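Local coordinates for protein fructose-1,6-bisphosphatase/inositol-1-monophosphatase (Thermotoga maritima, PDB 2P3N) that removes phosphate from inositol 1-phosphates, fructose 1,6-bisphosphate and several other phosphate esters, using magnesium as cofactor, at residues Ile202-Lys210 with Glu223-Phe233. Residues are numbered along the deposited sequence; the frame is centred on the assembly and turned at random.
Sequences IAAGLIIVK and EANAFSKNFIF
Asn225 N donates a nearly straight hydrogen bond (2.9 Å, 165°) to Ser228 OG, bracing the type I turn on which Ala226 sets its small CB beside that of Ala203. This is the layered alpha-beta sandwich of the inositol monophosphatase superfamily: helix 199-211 lies between two sheets, with one flank on strand 105-113 and the other on strand 230-234. Ile202, next to Asp201, a probable magnesium ligand, brings its branches to two aromatic rings. Its CB stands over the face of Phe231, 4.2 Å from the centroid and 10° off the normal, a CH-pi contact. A chi1 of 50° tucks CG1 between the two backbone branches and puts it over Phe231, while CG2 meets the edge of Phe233, 3.7 Å from CZ. Leu206 bridges loop and strand, its CD1 lying 3.7 Å from Phe231 CE1 and 3.9 Å from Ala224 O. Phe233 CE2 comes within 3.8 Å of Gly205 C, where the helix backbone itself meets the ring, and the edge of the same ring faces Leu206 CA. At the partly exposed end, the long Lys210 chain, bent at chi3, brings NZ to 3.8 Å from Glu223 OE1, a long salt bridge.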
ATOM      1  N   ILE A 202     -16.848 -20.394   2.606  1.00 49.44           N
ATOM      2  CA  ILE A 202     -17.176 -19.975   3.966  1.00 47.28           C
ATOM      3  C   ILE A 202     -16.438 -20.582   5.163  1.00 46.56           C
ATOM      4  O   ILE A 202     -16.637 -20.130   6.288  1.00 44.37           O
ATOM      5  CB  ILE A 202     -18.703 -20.128   4.218  1.00 48.79           C
ATOM      6  CG1 ILE A 202     -19.183 -21.520   3.793  1.00 52.24           C
ATOM      7  CG2 ILE A 202     -19.462 -19.080   3.439  1.00 50.34           C
ATOM      8  CD1 ILE A 202     -18.732 -22.648   4.707  1.00 58.12           C
ATOM      9  N   ALA A 203     -15.590 -21.580   4.943  1.00 45.96           N
ATOM     10  CA  ALA A 203     -14.875 -22.219   6.051  1.00 44.41           C
ATOM     11  C   ALA A 203     -13.981 -21.267   6.847  1.00 46.16           C
ATOM     12  O   ALA A 203     -13.879 -21.378   8.073  1.00 44.68           O
ATOM     13  CB  ALA A 203     -14.043 -23.398   5.534  1.00 45.42           C
ATOM     14  N   ALA A 204     -13.326 -20.342   6.151  1.00 43.53           N
ATOM     15  CA  ALA A 204     -12.438 -19.406   6.817  1.00 39.83           C
ATOM     16  C   ALA A 204     -13.231 -18.265   7.408  1.00 39.66           C
ATOM     17  O   ALA A 204     -12.983 -17.852   8.533  1.00 38.71           O
ATOM     18  CB  ALA A 204     -11.407 -18.879   5.843  1.00 43.96           C
ATOM     19  N   GLY A 205     -14.196 -17.762   6.648  1.00 42.58           N
ATOM     20  CA  GLY A 205     -15.008 -16.658   7.129  1.00 45.82           C
ATOM     21  C   GLY A 205     -15.880 -17.036   8.309  1.00 47.27           C
ATOM     22  O   GLY A 205     -16.408 -16.175   9.012  1.00 49.21           O
ATOM     23  N   LEU A 206     -16.024 -18.333   8.535  1.00 49.05           N
ATOM     24  CA  LEU A 206     -16.845 -18.814   9.627  1.00 48.51           C
ATOM     25  C   LEU A 206     -16.173 -18.672  10.993  1.00 49.68           C
ATOM     26  O   LEU A 206     -16.771 -18.127  11.922  1.00 50.27           O
ATOM     27  CB  LEU A 206     -17.230 -20.268   9.383  1.00 49.48           C
ATOM     28  CG  LEU A 206     -18.187 -20.845  10.420  1.00 52.71           C
ATOM     29  CD1 LEU A 206     -19.290 -21.621   9.727  1.00 62.87           C
ATOM     30  CD2 LEU A 206     -17.415 -21.720  11.388  1.00 45.39           C
ATOM     31  N   ILE A 207     -14.939 -19.149  11.123  1.00 44.92           N
ATOM     32  CA  ILE A 207     -14.249 -19.048  12.399  1.00 42.29           C
ATOM     33  C   ILE A 207     -13.849 -17.608  12.698  1.00 43.49           C
ATOM     34  O   ILE A 207     -13.744 -17.212  13.857  1.00 43.64           O
ATOM     35  CB  ILE A 207     -12.990 -19.961  12.446  1.00 38.32           C
ATOM     36  CG1 ILE A 207     -12.351 -19.883  13.840  1.00 38.04           C
ATOM     37  CG2 ILE A 207     -11.993 -19.563  11.366  1.00 37.69           C
ATOM     38  CD1 ILE A 207     -11.301 -20.947  14.118  1.00 45.24           C
ATOM     39  N   ILE A 208     -13.639 -16.823  11.648  1.00 44.24           N
ATOM     40  CA  ILE A 208     -13.254 -15.426  11.803  1.00 43.63           C
ATOM     41  C   ILE A 208     -14.399 -14.587  12.357  1.00 44.38           C
ATOM     42  O   ILE A 208     -14.170 -13.663  13.136  1.00 46.83           O
ATOM     43  CB  ILE A 208     -12.785 -14.820  10.463  1.00 39.04           C
ATOM     44  CG1 ILE A 208     -11.425 -15.405  10.085  1.00 27.55           C
ATOM     45  CG2 ILE A 208     -12.712 -13.301  10.569  1.00 41.16           C
ATOM     46  CD1 ILE A 208     -11.020 -15.126   8.660  1.00 29.70           C
ATOM     47  N   VAL A 209     -15.628 -14.900  11.958  1.00 46.62           N
ATOM     48  CA  VAL A 209     -16.785 -14.161  12.452  1.00 48.53           C
ATOM     49  C   VAL A 209     -17.094 -14.519  13.906  1.00 48.46           C
ATOM     50  O   VAL A 209     -17.345 -13.650  14.725  1.00 50.20           O
ATOM     51  CB  VAL A 209     -18.033 -14.440  11.608  1.00 47.37           C
ATOM     52  CG1 VAL A 209     -19.212 -13.682  12.181  1.00 40.91           C
ATOM     53  CG2 VAL A 209     -17.794 -14.027  10.172  1.00 38.45           C
ATOM     54  N   LYS A 210     -17.064 -15.804  14.222  1.00 51.78           N
ATOM     55  CA  LYS A 210     -17.350 -16.257  15.572  1.00 51.16           C
ATOM     56  C   LYS A 210     -16.247 -15.887  16.560  1.00 50.84           C
ATOM     57  O   LYS A 210     -16.539 -15.522  17.701  1.00 50.80           O
ATOM     58  CB  LYS A 210     -17.595 -17.771  15.571  1.00 60.42           C
ATOM     59  CG  LYS A 210     -18.727 -18.193  14.631  1.00 70.76           C
ATOM     60  CD  LYS A 210     -19.178 -19.633  14.842  1.00 78.65           C
ATOM     61  CE  LYS A 210     -18.096 -20.639  14.484  1.00 83.24           C
ATOM     62  NZ  LYS A 210     -18.593 -22.043  14.597  1.00 82.12           N
ATOM     63  N   GLU A 223     -27.153 -22.721  14.415  1.00 66.45           N
ATOM     64  CA  GLU A 223     -25.710 -22.596  14.223  1.00 69.96           C
ATOM     65  C   GLU A 223     -25.157 -23.412  13.059  1.00 72.71           C
ATOM     66  O   GLU A 223     -25.286 -24.636  13.030  1.00 74.55           O
ATOM     67  CB  GLU A 223     -24.987 -22.986  15.506  1.00 76.23           C
ATOM     68  CG  GLU A 223     -23.482 -22.910  15.394  1.00 87.85           C
ATOM     69  CD  GLU A 223     -22.812 -22.921  16.743  1.00 93.17           C
ATOM     70  OE1 GLU A 223     -21.565 -22.936  16.789  1.00 98.10           O
ATOM     71  OE2 GLU A 223     -23.539 -22.909  17.758  1.00 95.38           O
ATOM     72  N   ALA A 224     -24.522 -22.724  12.112  1.00 69.50           N
ATOM     73  CA  ALA A 224     -23.965 -23.372  10.928  1.00 64.90           C
ATOM     74  C   ALA A 224     -22.537 -23.876  11.096  1.00 61.23           C
ATOM     75  O   ALA A 224     -21.814 -23.450  11.992  1.00 62.42           O
ATOM     76  CB  ALA A 224     -24.035 -22.418   9.744  1.00 65.99           C
ATOM     77  N   ASN A 225     -22.151 -24.802  10.223  1.00 56.61           N
ATOM     78  CA  ASN A 225     -20.810 -25.372  10.227  1.00 51.29           C
ATOM     79  C   ASN A 225     -20.293 -25.296   8.797  1.00 49.20           C
ATOM     80  O   ASN A 225     -21.037 -24.924   7.890  1.00 43.60           O
ATOM     81  CB  ASN A 225     -20.824 -26.826  10.712  1.00 54.99           C
ATOM     82  CG  ASN A 225     -21.531 -27.763   9.750  1.00 63.70           C
ATOM     83  OD1 ASN A 225     -22.708 -27.584   9.433  1.00 77.72           O
ATOM     84  ND2 ASN A 225     -20.812 -28.776   9.284  1.00 69.29           N
ATOM     85  N   ALA A 226     -19.027 -25.652   8.597  1.00 49.91           N
ATOM     86  CA  ALA A 226     -18.394 -25.595   7.278  1.00 51.03           C
ATOM     87  C   ALA A 226     -19.179 -26.276   6.156  1.00 53.84           C
ATOM     88  O   ALA A 226     -18.946 -26.009   4.970  1.00 52.87           O
ATOM     89  CB  ALA A 226     -16.979 -26.192   7.357  1.00 42.88           C
ATOM     90  N   PHE A 227     -20.128 -27.128   6.526  1.00 56.35           N
ATOM     91  CA  PHE A 227     -20.888 -27.874   5.532  1.00 60.64           C
ATOM     92  C   PHE A 227     -22.381 -27.556   5.439  1.00 61.68           C
ATOM     93  O   PHE A 227     -23.191 -28.415   5.084  1.00 63.61           O
ATOM     94  CB  PHE A 227     -20.650 -29.366   5.785  1.00 65.60           C
ATOM     95  CG  PHE A 227     -19.184 -29.722   5.877  1.00 67.19           C
ATOM     96  CD1 PHE A 227     -18.406 -29.840   4.724  1.00 67.18           C
ATOM     97  CD2 PHE A 227     -18.559 -29.838   7.116  1.00 67.87           C
ATOM     98  CE1 PHE A 227     -17.028 -30.060   4.804  1.00 62.65           C
ATOM     99  CE2 PHE A 227     -17.180 -30.058   7.205  1.00 67.43           C
ATOM    100  CZ  PHE A 227     -16.417 -30.166   6.047  1.00 64.80           C
ATOM    101  N   SER A 228     -22.735 -26.311   5.743  1.00 60.72           N
ATOM    102  CA  SER A 228     -24.120 -25.867   5.673  1.00 60.26           C
ATOM    103  C   SER A 228     -24.327 -25.251   4.291  1.00 63.34           C
ATOM    104  O   SER A 228     -23.382 -24.749   3.685  1.00 64.09           O
ATOM    105  CB  SER A 228     -24.389 -24.835   6.764  1.00 51.89           C
ATOM    106  OG  SER A 228     -23.899 -25.299   8.010  1.00 39.30           O
ATOM    107  N   LYS A 229     -25.556 -25.292   3.786  1.00 65.05           N
ATOM    108  CA  LYS A 229     -25.842 -24.749   2.460  1.00 63.29           C
ATOM    109  C   LYS A 229     -26.171 -23.255   2.432  1.00 62.72           C
ATOM    110  O   LYS A 229     -25.841 -22.560   1.467  1.00 63.78           O
ATOM    111  CB  LYS A 229     -26.977 -25.551   1.806  1.00 68.47           C
ATOM    112  CG  LYS A 229     -28.173 -25.832   2.718  1.00 72.47           C
ATOM    113  CD  LYS A 229     -29.263 -26.622   1.998  1.00 74.09           C
ATOM    114  CE  LYS A 229     -30.410 -26.946   2.936  1.00 76.72           C
ATOM    115  NZ  LYS A 229     -31.509 -27.653   2.238  1.00 86.39           N
ATOM    116  N   ASN A 230     -26.826 -22.765   3.481  1.00 59.84           N
ATOM    117  CA  ASN A 230     -27.189 -21.353   3.571  1.00 55.42           C
ATOM    118  C   ASN A 230     -26.386 -20.748   4.707  1.00 51.82           C
ATOM    119  O   ASN A 230     -26.143 -21.413   5.717  1.00 51.40           O
ATOM    120  CB  ASN A 230     -28.676 -21.186   3.886  1.00 63.94           C
ATOM    121  CG  ASN A 230     -29.509 -22.358   3.425  1.00 68.56           C
ATOM    122  OD1 ASN A 230     -29.462 -22.748   2.254  1.00 74.71           O
ATOM    123  ND2 ASN A 230     -30.288 -22.929   4.348  1.00 63.28           N
ATOM    124  N   PHE A 231     -25.998 -19.483   4.560  1.00 50.60           N
ATOM    125  CA  PHE A 231     -25.201 -18.825   5.588  1.00 46.84           C
ATOM    126  C   PHE A 231     -25.599 -17.411   5.947  1.00 45.74           C
ATOM    127  O   PHE A 231     -25.844 -16.568   5.082  1.00 42.49           O
ATOM    128  CB  PHE A 231     -23.727 -18.843   5.184  1.00 42.10           C
ATOM    129  CG  PHE A 231     -23.034 -20.129   5.508  1.00 35.85           C
ATOM    130  CD1 PHE A 231     -22.579 -20.375   6.791  1.00 34.13           C
ATOM    131  CD2 PHE A 231     -22.863 -21.104   4.541  1.00 33.86           C
ATOM    132  CE1 PHE A 231     -21.967 -21.565   7.105  1.00 35.54           C
ATOM    133  CE2 PHE A 231     -22.253 -22.297   4.851  1.00 33.78           C
ATOM    134  CZ  PHE A 231     -21.803 -22.528   6.140  1.00 31.36           C
ATOM    135  N   ILE A 232     -25.651 -17.166   7.250  1.00 48.01           N
ATOM    136  CA  ILE A 232     -25.995 -15.858   7.772  1.00 52.87           C
ATOM    137  C   ILE A 232     -24.923 -15.435   8.763  1.00 53.27           C
ATOM    138  O   ILE A 232     -24.812 -16.012   9.849  1.00 53.45           O
ATOM    139  CB  ILE A 232     -27.371 -15.871   8.496  1.00 59.97           C
ATOM    140  CG1 ILE A 232     -28.469 -16.332   7.527  1.00 62.70           C
ATOM    141  CG2 ILE A 232     -27.696 -14.470   9.041  1.00 55.46           C
ATOM    142  CD1 ILE A 232     -29.849 -16.432   8.147  1.00 67.63           C
ATOM    143  N   PHE A 233     -24.121 -14.445   8.372  1.00 53.81           N
ATOM    144  CA  PHE A 233     -23.065 -13.913   9.236  1.00 52.62           C
ATOM    145  C   PHE A 233     -23.574 -12.604   9.831  1.00 50.86           C
ATOM    146  O   PHE A 233     -24.130 -11.762   9.116  1.00 48.36           O
ATOM    147  CB  PHE A 233     -21.781 -13.638   8.443  1.00 52.07           C
ATOM    148  CG  PHE A 233     -21.194 -14.856   7.781  1.00 49.15           C
ATOM    149  CD1 PHE A 233     -21.675 -15.295   6.551  1.00 44.91           C
ATOM    150  CD2 PHE A 233     -20.154 -15.560   8.384  1.00 43.43           C
ATOM    151  CE1 PHE A 233     -21.124 -16.413   5.935  1.00 42.92           C
ATOM    152  CE2 PHE A 233     -19.600 -16.682   7.775  1.00 40.79           C
ATOM    153  CZ  PHE A 233     -20.084 -17.109   6.549  1.00 40.53           C
TER